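Local coordinates for NTF2 domain-containing protein (Chaetomium thermophilum, PDB 4X2H), which is of unknown function but carries an NTF2 domain and pairs with a second protein, consistent with a role in nuclear transport, at residues Y16-N20 and K83-V89; V127-F133 and I145-D151. All blocks are in the same frame, centred on the assembly; numbering follows the deposited sequence.

Contact 1 of 2, residues Y16-N20 and K83-V89; sequences YRQIN and KPVRYDV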
loop_
_atom_site.group_PDB
_atom_site.type_symbol
_atom_site.label_atom_id
_atom_site.label_comp_id
_atom_site.label_asym_id
_atom_site.label_seq_id
_atom_site.Cartn_x
_atom_site.Cartn_y
_atom_site.Cartn_z
ATOM N N TYR B 16 -8.672 4.364 -11.583
ATOM C CA TYR B 16 -8.632 3.304 -12.580
ATOM C C TYR B 16 -9.695 3.498 -13.664
ATOM O O TYR B 16 -9.559 2.974 -14.764
ATOM C CB TYR B 16 -8.753 1.949 -11.882
ATOM C CG TYR B 16 -7.549 1.696 -10.993
ATOM C CD1 TYR B 16 -6.346 1.257 -11.528
ATOM C CD2 TYR B 16 -7.603 1.947 -9.629
ATOM C CE1 TYR B 16 -5.237 1.050 -10.723
ATOM C CE2 TYR B 16 -6.506 1.750 -8.822
ATOM C CZ TYR B 16 -5.325 1.301 -9.368
ATOM O OH TYR B 16 -4.233 1.110 -8.550
ATOM N N ARG B 17 -10.729 4.287 -13.379
ATOM C CA ARG B 17 -11.694 4.641 -14.417
ATOM C C ARG B 17 -11.031 5.556 -15.452
ATOM O O ARG B 17 -11.265 5.412 -16.650
ATOM C CB ARG B 17 -12.930 5.321 -13.819
ATOM C CG ARG B 17 -14.070 5.532 -14.812
ATOM C CD ARG B 17 -15.060 6.586 -14.332
ATOM N NE ARG B 17 -15.266 6.534 -12.884
ATOM C CZ ARG B 17 -15.247 7.588 -12.067
ATOM N NH1 ARG B 17 -15.035 8.814 -12.533
ATOM N NH2 ARG B 17 -15.444 7.416 -10.767
ATOM N N GLN B 18 -10.208 6.496 -14.992
ATOM C CA GLN B 18 -9.506 7.393 -15.911
ATOM C C GLN B 18 -8.605 6.587 -16.845
ATOM O O GLN B 18 -8.629 6.771 -18.062
ATOM C CB GLN B 18 -8.661 8.432 -15.158
ATOM C CG GLN B 18 -9.419 9.327 -14.178
ATOM C CD GLN B 18 -10.797 9.733 -14.671
ATOM O OE1 GLN B 18 -11.821 9.262 -14.166
ATOM N NE2 GLN B 18 -10.831 10.610 -15.661
ATOM N N ILE B 19 -7.816 5.689 -16.267
ATOM C CA ILE B 19 -6.882 4.896 -17.045
ATOM C C ILE B 19 -7.645 4.060 -18.064
ATOM O O ILE B 19 -7.314 4.067 -19.247
ATOM C CB ILE B 19 -6.024 3.997 -16.138
ATOM C CG1 ILE B 19 -5.173 4.877 -15.212
ATOM C CG2 ILE B 19 -5.131 3.074 -16.975
ATOM C CD1 ILE B 19 -4.319 4.122 -14.214
ATOM N N ASN B 20 -8.690 3.371 -17.617
ATOM C CA ASN B 20 -9.475 2.520 -18.509
ATOM C C ASN B 20 -10.255 3.293 -19.573
ATOM O O ASN B 20 -10.649 2.719 -20.586
ATOM C CB ASN B 20 -10.443 1.658 -17.697
ATOM C CG ASN B 20 -9.746 0.524 -16.975
ATOM O OD1 ASN B 20 -8.718 0.022 -17.428
ATOM N ND2 ASN B 20 -10.312 0.102 -15.850
ATOM N N LYS B 83 -9.740 -4.502 -26.611
ATOM C CA LYS B 83 -9.281 -3.322 -25.888
ATOM C C LYS B 83 -7.795 -3.499 -25.593
ATOM O O LYS B 83 -7.404 -4.529 -25.044
ATOM C CB LYS B 83 -10.081 -3.150 -24.602
ATOM C CG LYS B 83 -9.776 -1.881 -23.821
ATOM C CD LYS B 83 -10.789 -1.701 -22.700
ATOM C CE LYS B 83 -10.386 -0.593 -21.739
ATOM N NZ LYS B 83 -10.056 0.673 -22.438
ATOM N N PRO B 84 -6.958 -2.508 -25.964
ATOM C CA PRO B 84 -5.514 -2.660 -25.757
ATOM C C PRO B 84 -5.113 -2.982 -24.318
ATOM O O PRO B 84 -4.379 -3.946 -24.108
ATOM C CB PRO B 84 -4.965 -1.299 -26.186
ATOM C CG PRO B 84 -5.906 -0.852 -27.239
ATOM C CD PRO B 84 -7.261 -1.304 -26.759
ATOM N N VAL B 85 -5.582 -2.195 -23.354
ATOM C CA VAL B 85 -5.209 -2.384 -21.948
ATOM C C VAL B 85 -6.408 -2.167 -21.041
ATOM O O VAL B 85 -7.141 -1.200 -21.206
ATOM C CB VAL B 85 -4.085 -1.414 -21.513
ATOM C CG1 VAL B 85 -3.675 -1.680 -20.069
ATOM C CG2 VAL B 85 -2.880 -1.527 -22.435
ATOM N N ARG B 86 -6.597 -3.059 -20.073
ATOM C CA ARG B 86 -7.678 -2.910 -19.103
ATOM C C ARG B 86 -7.208 -3.309 -17.714
ATOM O O ARG B 86 -6.679 -4.402 -17.525
ATOM C CB ARG B 86 -8.895 -3.753 -19.498
ATOM C CG ARG B 86 -10.135 -3.452 -18.657
ATOM C CD ARG B 86 -11.303 -4.368 -18.994
ATOM N NE ARG B 86 -11.307 -5.618 -18.225
ATOM C CZ ARG B 86 -11.250 -6.843 -18.750
ATOM N NH1 ARG B 86 -11.161 -7.029 -20.062
ATOM N NH2 ARG B 86 -11.276 -7.903 -17.952
ATOM N N TYR B 87 -7.398 -2.405 -16.751
ATOM C CA TYR B 87 -7.120 -2.692 -15.352
ATOM C C TYR B 87 -8.384 -3.111 -14.617
ATOM O O TYR B 87 -9.393 -2.408 -14.652
ATOM C CB TYR B 87 -6.503 -1.468 -14.665
ATOM C CG TYR B 87 -5.090 -1.177 -15.109
ATOM C CD1 TYR B 87 -4.837 -0.491 -16.289
ATOM C CD2 TYR B 87 -4.007 -1.591 -14.348
ATOM C CE1 TYR B 87 -3.540 -0.230 -16.695
ATOM C CE2 TYR B 87 -2.715 -1.334 -14.748
ATOM C CZ TYR B 87 -2.487 -0.654 -15.922
ATOM O OH TYR B 87 -1.200 -0.396 -16.327
ATOM N N ASP B 88 -8.313 -4.255 -13.943
ATOM C CA ASP B 88 -9.402 -4.761 -13.115
ATOM C C ASP B 88 -8.946 -4.798 -11.672
ATOM O O ASP B 88 -8.008 -5.517 -11.346
ATOM C CB ASP B 88 -9.824 -6.169 -13.549
ATOM C CG ASP B 88 -10.645 -6.180 -14.825
ATOM O OD1 ASP B 88 -10.809 -5.114 -15.454
ATOM O OD2 ASP B 88 -11.119 -7.274 -15.204
ATOM N N VAL B 89 -9.599 -4.021 -10.809
ATOM C CA VAL B 89 -9.249 -4.001 -9.396
ATOM C C VAL B 89 -9.915 -5.165 -8.673
ATOM O O VAL B 89 -11.125 -5.368 -8.790
ATOM C CB VAL B 89 -9.668 -2.674 -8.729
ATOM C CG1 VAL B 89 -9.363 -2.700 -7.241
ATOM C CG2 VAL B 89 -8.963 -1.510 -9.396
HETATM O O HOH W 1 -7.415 2.226 -21.763
HETATM O O HOH W 2 -6.682 0.727 -19.431
#
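Asn20 meets the backbone of Tyr87 much as a neighbouring strand would. Its OD1 takes the Tyr87 N-H on an in-plane lone pair at 2.8 Å, nearly straight at 168°, while its ND2 donates a hydrogen bond to Tyr87 O at 2.9 Å. Gripped at both ends, the amide is held from turning over, and it satisfies the outward-facing polar atoms of Tyr87, whose neighbours Arg86 and Asp88 bond to strand 122-135. Ile19, Tyr16, Tyr87 and Val89 form the tightly packed, apolar part. Ile19 CG2 packs on Tyr87 CD1 (3.6 Å), and chi1 of -65°, with CG beside the backbone N, brings the Tyr16 ring up to the strand, where Val89 CG2 sits over one face in CH-pi contact, 4.0 Å from the centroid. The Tyr16 hydroxyl goes on to Asp151. The other flank is looser and watered. There Lys83 NZ extends to the helix end and bonds Asn20 O at 2.8 Å, a charge that probably suits the last turn. One water joins Ile19 O to Lys83 NZ, and another lies between Asn20 OD1 and Val85 O. Segments 16-20 and 85-89 run at 160°; an N-terminal helix packed against a curved sheet is characteristic of the NTF2-like fold.

Contact 2 of 2, residues V127-F133 and I145-D151; sequences VSGSVYF and IKQHFND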
loop_
_atom_site.group_PDB
_atom_site.type_symbol
_atom_site.label_atom_id
_atom_site.label_comp_id
_atom_site.label_asym_id
_atom_site.label_seq_id
_atom_site.Cartn_x
_atom_site.Cartn_y
_atom_site.Cartn_z
ATOM N N VAL B 127 -3.485 -1.364 -3.591
ATOM C CA VAL B 127 -4.475 -1.829 -4.555
ATOM C C VAL B 127 -3.868 -2.952 -5.360
ATOM O O VAL B 127 -2.721 -2.856 -5.790
ATOM C CB VAL B 127 -4.929 -0.717 -5.521
ATOM C CG1 VAL B 127 -6.035 -1.226 -6.435
ATOM C CG2 VAL B 127 -5.384 0.522 -4.750
ATOM N N SER B 128 -4.637 -4.010 -5.574
ATOM C CA SER B 128 -4.159 -5.131 -6.367
ATOM C C SER B 128 -5.234 -5.596 -7.333
ATOM O O SER B 128 -6.429 -5.428 -7.088
ATOM C CB SER B 128 -3.715 -6.281 -5.461
ATOM O OG SER B 128 -2.583 -5.901 -4.693
ATOM N N GLY B 129 -4.794 -6.168 -8.445
ATOM C CA GLY B 129 -5.716 -6.636 -9.456
ATOM C C GLY B 129 -4.967 -7.178 -10.650
ATOM O O GLY B 129 -3.802 -7.560 -10.533
ATOM N N SER B 130 -5.636 -7.201 -11.798
ATOM C CA SER B 130 -5.039 -7.708 -13.022
ATOM C C SER B 130 -5.008 -6.636 -14.101
ATOM O O SER B 130 -5.848 -5.731 -14.126
ATOM C CB SER B 130 -5.809 -8.929 -13.529
ATOM O OG SER B 130 -5.808 -9.976 -12.571
ATOM N N VAL B 131 -4.017 -6.749 -14.977
ATOM C CA VAL B 131 -3.938 -5.944 -16.188
ATOM C C VAL B 131 -4.129 -6.873 -17.372
ATOM O O VAL B 131 -3.364 -7.820 -17.540
ATOM C CB VAL B 131 -2.586 -5.231 -16.346
ATOM C CG1 VAL B 131 -2.705 -4.110 -17.375
ATOM C CG2 VAL B 131 -2.077 -4.708 -15.021
ATOM N N TYR B 132 -5.139 -6.603 -18.190
ATOM C CA TYR B 132 -5.396 -7.417 -19.374
ATOM C C TYR B 132 -4.974 -6.693 -20.638
ATOM O O TYR B 132 -5.428 -5.584 -20.908
ATOM C CB TYR B 132 -6.875 -7.788 -19.461
ATOM C CG TYR B 132 -7.330 -8.673 -18.330
ATOM C CD1 TYR B 132 -7.233 -10.052 -18.423
ATOM C CD2 TYR B 132 -7.848 -8.130 -17.166
ATOM C CE1 TYR B 132 -7.639 -10.869 -17.386
ATOM C CE2 TYR B 132 -8.259 -8.939 -16.125
ATOM C CZ TYR B 132 -8.153 -10.308 -16.242
ATOM O OH TYR B 132 -8.562 -11.115 -15.207
ATOM N N PHE B 133 -4.098 -7.333 -21.405
ATOM C CA PHE B 133 -3.666 -6.802 -22.692
ATOM C C PHE B 133 -4.345 -7.537 -23.836
ATOM O O PHE B 133 -4.241 -8.758 -23.944
ATOM C CB PHE B 133 -2.151 -6.913 -22.823
ATOM C CG PHE B 133 -1.406 -6.090 -21.823
ATOM C CD1 PHE B 133 -1.197 -6.559 -20.537
ATOM C CD2 PHE B 133 -0.931 -4.836 -22.161
ATOM C CE1 PHE B 133 -0.508 -5.787 -19.605
ATOM C CE2 PHE B 133 -0.245 -4.068 -21.236
ATOM C CZ PHE B 133 -0.041 -4.547 -19.958
ATOM N N ILE B 145 -1.903 -10.980 -23.109
ATOM C CA ILE B 145 -1.086 -10.992 -21.901
ATOM C C ILE B 145 -1.947 -10.627 -20.701
ATOM O O ILE B 145 -2.817 -9.765 -20.792
ATOM C CB ILE B 145 0.101 -9.997 -21.984
ATOM C CG1 ILE B 145 1.015 -10.329 -23.167
ATOM C CG2 ILE B 145 0.895 -9.981 -20.674
ATOM C CD1 ILE B 145 1.685 -11.686 -23.083
ATOM N N LYS B 146 -1.705 -11.303 -19.583
ATOM C CA LYS B 146 -2.314 -10.934 -18.316
ATOM C C LYS B 146 -1.221 -10.738 -17.279
ATOM O O LYS B 146 -0.368 -11.605 -17.092
ATOM C CB LYS B 146 -3.308 -11.994 -17.848
ATOM C CG LYS B 146 -4.015 -11.642 -16.546
ATOM C CD LYS B 146 -4.875 -12.789 -16.047
ATOM C CE LYS B 146 -5.488 -12.471 -14.694
ATOM N NZ LYS B 146 -6.405 -13.548 -14.228
ATOM N N GLN B 147 -1.249 -9.584 -16.621
ATOM C CA GLN B 147 -0.345 -9.302 -15.513
ATOM C C GLN B 147 -1.115 -9.163 -14.220
ATOM O O GLN B 147 -2.283 -8.791 -14.220
ATOM C CB GLN B 147 0.440 -8.010 -15.739
ATOM C CG GLN B 147 1.383 -8.012 -16.916
ATOM C CD GLN B 147 2.135 -6.702 -17.015
ATOM O OE1 GLN B 147 1.531 -5.626 -17.015
ATOM N NE2 GLN B 147 3.455 -6.780 -17.071
ATOM N N HIS B 148 -0.443 -9.455 -13.115
ATOM C CA HIS B 148 -0.914 -9.047 -11.803
ATOM C C HIS B 148 -0.323 -7.671 -11.534
ATOM O O HIS B 148 0.840 -7.447 -11.848
ATOM C CB HIS B 148 -0.483 -10.055 -10.732
ATOM C CG HIS B 148 -0.948 -9.704 -9.355
ATOM N ND1 HIS B 148 -2.273 -9.769 -8.977
ATOM C CD2 HIS B 148 -0.265 -9.282 -8.264
ATOM C CE1 HIS B 148 -2.386 -9.396 -7.714
ATOM N NE2 HIS B 148 -1.182 -9.099 -7.257
ATOM N N PHE B 149 -1.107 -6.739 -10.995
ATOM C CA PHE B 149 -0.529 -5.467 -10.578
ATOM C C PHE B 149 -0.792 -5.205 -9.119
ATOM O O PHE B 149 -1.766 -5.689 -8.540
ATOM C CB PHE B 149 -1.042 -4.290 -11.425
ATOM C CG PHE B 149 -2.399 -3.772 -11.027
ATOM C CD1 PHE B 149 -3.542 -4.270 -11.619
ATOM C CD2 PHE B 149 -2.528 -2.748 -10.097
ATOM C CE1 PHE B 149 -4.794 -3.794 -11.275
ATOM C CE2 PHE B 149 -3.777 -2.264 -9.748
ATOM C CZ PHE B 149 -4.913 -2.787 -10.343
ATOM N N ASN B 150 0.130 -4.451 -8.539
ATOM C CA ASN B 150 0.043 -3.992 -7.173
ATOM C C ASN B 150 0.456 -2.528 -7.153
ATOM O O ASN B 150 1.578 -2.187 -7.533
ATOM C CB ASN B 150 0.931 -4.845 -6.261
ATOM C CG ASN B 150 0.995 -4.319 -4.846
ATOM O OD1 ASN B 150 2.076 -4.174 -4.280
ATOM N ND2 ASN B 150 -0.161 -4.030 -4.265
ATOM N N ASP B 151 -0.483 -1.671 -6.760
ATOM C CA ASP B 151 -0.266 -0.235 -6.626
ATOM C C ASP B 151 -0.257 0.131 -5.152
ATOM O O ASP B 151 -1.073 -0.377 -4.393
ATOM C CB ASP B 151 -1.379 0.559 -7.328
ATOM C CG ASP B 151 -0.976 1.097 -8.691
ATOM O OD1 ASP B 151 0.219 1.375 -8.919
ATOM O OD2 ASP B 151 -1.885 1.268 -9.539
HETATM O O HOH W 3 -0.768 -7.963 -4.831
HETATM O O HOH W 4 -3.931 -10.920 -11.064
#
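The beta hairpin of strands 122-135 and 145-157 brings Gly129 opposite Phe149, a hydrogen-bonded antiparallel pair whose amides exchange bonds. The Phe149 ring swings across to the neighbouring strand, over Gly129, because chi1 of 80° sets CG between its backbone N and carbonyl carbon. Gly129 N then lies 3.7 Å above one ring face, toward the rim, and Phe149 CE1 comes within 3.5 Å of Gly129 CA, where a beta-carbon would clash. Such covering of a cross-strand glycine is the aromatic rescue of antiparallel sheets. Val131 CG2 closes on Phe149 CD1 at 3.7 Å from one side, and Val127 CG1 meets CE2 from the other. An alanine at Phe149 is likely to uncover the Gly129 backbone and leave both valines without their shared partner. On the side of the sheet bearing Ser128, Ser130 and His148 the contact is polar: one water links Ser128 OG to His148 NE2, another Ser130 OG to ND1, both in the imidazole plane. Asn150 ND2 reaches Val127 O at 3.2 Å, from above the carbonyl plane, an oxygen that Asp151 N also holds at 2.7 Å. His148 stacks on a ring of the partner protein, from which Asn150 OD1 accepts hydrogen bonds.

Overall arrangement
Contacts 1 and 2 illustrate how a curved sheet is stitched together and then covered. They come in series along the chain, contact 1 first, with centres about 10 Å apart on the same side of the chain's centre. Strand 122-135 lies between the other two strands in the mixed sheet, so contact 2 builds the hairpin on which the outer strand 83-96 of contact 1 rests, with helix 3-20 packed on the sheet. Tyr16 OH to Asp151 OD2, 2.6 Å, a probable hydrogen bond, ties helix to hairpin, and Tyr87 meets Phe149 edge-to-face. The Val127/Phe149 face takes the helix, the Ser128/His148/Asn150 face meets the partner protein, and Pro84 and Val85 touch that chain too.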